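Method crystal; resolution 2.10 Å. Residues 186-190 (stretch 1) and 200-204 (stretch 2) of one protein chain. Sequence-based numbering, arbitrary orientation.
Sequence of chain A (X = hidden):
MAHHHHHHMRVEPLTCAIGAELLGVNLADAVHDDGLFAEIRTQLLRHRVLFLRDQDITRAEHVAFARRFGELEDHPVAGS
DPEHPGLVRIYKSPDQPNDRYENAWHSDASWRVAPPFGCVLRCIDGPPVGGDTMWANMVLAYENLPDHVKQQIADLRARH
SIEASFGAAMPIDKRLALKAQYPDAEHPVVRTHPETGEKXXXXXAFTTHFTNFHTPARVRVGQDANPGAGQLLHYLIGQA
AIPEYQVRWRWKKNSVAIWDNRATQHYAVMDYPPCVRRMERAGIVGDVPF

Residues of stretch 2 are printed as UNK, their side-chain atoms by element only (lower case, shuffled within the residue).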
# COMPACT_ATOMS: atom_id res chain seq x y z
N GLU A 186 17.71 -19.00 -10.14
CA GLU A 186 17.10 -19.68 -9.01
C GLU A 186 17.68 -19.10 -7.73
O GLU A 186 18.90 -18.93 -7.61
CB GLU A 186 17.36 -21.18 -9.07
CG GLU A 186 16.81 -21.93 -7.87
CD GLU A 186 16.87 -23.44 -8.03
OE1 GLU A 186 16.20 -23.97 -8.95
OE2 GLU A 186 17.61 -24.10 -7.27
N HIS A 187 16.80 -18.82 -6.77
CA HIS A 187 17.16 -18.27 -5.47
C HIS A 187 16.39 -19.00 -4.38
O HIS A 187 15.27 -19.46 -4.61
CB HIS A 187 16.84 -16.78 -5.37
CG HIS A 187 17.61 -15.94 -6.34
ND1 HIS A 187 18.98 -15.86 -6.31
CD2 HIS A 187 17.21 -15.16 -7.37
CE1 HIS A 187 19.40 -15.07 -7.29
NE2 HIS A 187 18.33 -14.61 -7.93
N PRO A 188 16.95 -19.10 -3.17
CA PRO A 188 16.16 -19.61 -2.05
C PRO A 188 14.93 -18.74 -1.85
O PRO A 188 14.99 -17.51 -1.95
CB PRO A 188 17.11 -19.51 -0.86
CG PRO A 188 18.09 -18.43 -1.25
CD PRO A 188 18.26 -18.59 -2.74
N VAL A 189 13.80 -19.39 -1.55
CA VAL A 189 12.57 -18.68 -1.21
C VAL A 189 12.71 -17.99 0.13
O VAL A 189 12.20 -16.88 0.33
CB VAL A 189 11.38 -19.66 -1.23
CG1 VAL A 189 10.15 -19.04 -0.57
CG2 VAL A 189 11.07 -20.10 -2.67
N VAL A 190 13.42 -18.62 1.07
CA VAL A 190 13.74 -18.02 2.36
C VAL A 190 15.22 -17.67 2.30
O VAL A 190 16.07 -18.56 2.30
CB VAL A 190 13.46 -18.99 3.52
CG1 VAL A 190 13.77 -18.33 4.86
CG2 VAL A 190 12.04 -19.49 3.45
N UNK A 200 14.68 -13.57 5.18
CA UNK A 200 13.98 -12.68 4.26
C UNK A 200 13.07 -13.53 3.39
O UNK A 200 13.51 -14.52 2.80
c UNK A 200 14.97 -11.89 3.39
c UNK A 200 14.22 -10.85 2.52
c UNK A 200 16.04 -11.23 4.25
N UNK A 201 11.80 -13.15 3.30
CA UNK A 201 10.93 -13.76 2.30
C UNK A 201 11.34 -13.23 0.92
O UNK A 201 11.10 -12.06 0.60
c UNK A 201 8.60 -15.56 1.41
c UNK A 201 7.01 -13.65 1.99
c UNK A 201 9.46 -13.48 2.61
c UNK A 201 8.45 -14.03 1.60
N UNK A 202 11.94 -14.10 0.11
CA UNK A 202 12.63 -13.68 -1.11
C UNK A 202 11.96 -14.21 -2.38
O UNK A 202 12.60 -14.86 -3.22
c UNK A 202 15.10 -11.97 -1.86
c UNK A 202 14.98 -13.36 -1.98
c UNK A 202 16.46 -13.30 -3.88
c UNK A 202 15.87 -11.25 -2.75
c UNK A 202 15.67 -14.00 -2.99
c UNK A 202 14.10 -14.13 -1.03
c UNK A 202 16.56 -11.94 -3.76
o UNK A 202 17.34 -11.25 -4.65
N UNK A 203 10.68 -13.90 -2.56
CA UNK A 203 9.98 -14.03 -3.83
C UNK A 203 9.26 -12.71 -4.10
O UNK A 203 8.84 -12.02 -3.17
c UNK A 203 9.00 -15.22 -3.85
c UNK A 203 9.78 -16.55 -3.80
c UNK A 203 7.97 -15.11 -2.67
N UNK A 204 9.14 -12.34 -5.37
CA UNK A 204 8.56 -11.04 -5.72
C UNK A 204 7.97 -11.14 -7.13
O UNK A 204 7.83 -12.23 -7.69
c UNK A 204 10.68 -9.95 -6.66
o UNK A 204 10.47 -9.46 -7.76
n UNK A 204 11.86 -10.47 -6.33
c UNK A 204 9.60 -9.92 -5.58
O HOH W 1 13.30 -17.28 -4.57

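Position 200 carries three side-chain carbons, one bonded to CA and bearing the other two. Its CA-to-CB bond points sideways and the side chain comes no nearer than 5.9 Å to the other stretch, so the contact here is made by the backbone: the O of position 200 lies 3.5 Å from Val190 CA, with an angle of 137° at the hydrogen, a CA-H...O contact. A fork at the first carbon with no heteroatom identifies Val200.

Position 201 has four carbons, and the chain forks at the second. Its CA is 5.1 Å from the CA of Val190, and the two residues form an antiparallel, non-hydrogen-bonded bridge pair with side chains on the same face of the sheet. The end of the side chain comes nearer to the other stretch than its first bond suggests, and one of the two terminal carbons of position 201 lies 4.3 Å from Val189 CG1. The placement of the branch, one atom further out than in valine, gives Leu201, with chi1 at t and chi2 at p; the atom near Val189 is its CD1.

Position 202 shows one carbon leading to a ring of six carbons that bears a single oxygen. Its CA-to-CB bond points toward stretch 1, and the CB of position 202 is 3.6 Å from Pro188 O. The ring turns its edge to the face of His187 in an offset arrangement: the planes meet at 76°, the centroids are 5.6 Å apart, and a ring carbon of position 202 approaches His187 CG to 3.8 Å. Such a steep angle rules out a parallel stack. The oxygen lies across the ring from the attachment point, as in a phenol, so the residue is Tyr202, and the approaching carbon is its CE1.

Position 203 again has three carbons, two of them carried by the first, and one of the two reaches Val189 CG2 at 3.9 Å, an apolar contact; this is Val203, with chi1 at m, and the atom is its CG1.

Position 204 has two carbons in line, the second carrying one oxygen and one nitrogen. Its side chain stays at least 7.2 Å from stretch 1 and takes no part in the contact. This short amide is Asn204.

The contact is anchored by one direct hydrogen bond, from Tyr202 N to Val189 O, at 2.8 Å and 163°, which is short and nearly straight. A water sits 2.9 Å from His187 O and 2.9 Å from Tyr202 O, placed to donate to either carbonyl and so to link the two backbones. Around these polar ties, Val189 packs against Leu201 and Val203 while the aromatic pair extends the contact to His187. Together the stretches bury 309 Å², with Tyr202 and Val189 covered most.

Stretch 2 200-204: VLYVN
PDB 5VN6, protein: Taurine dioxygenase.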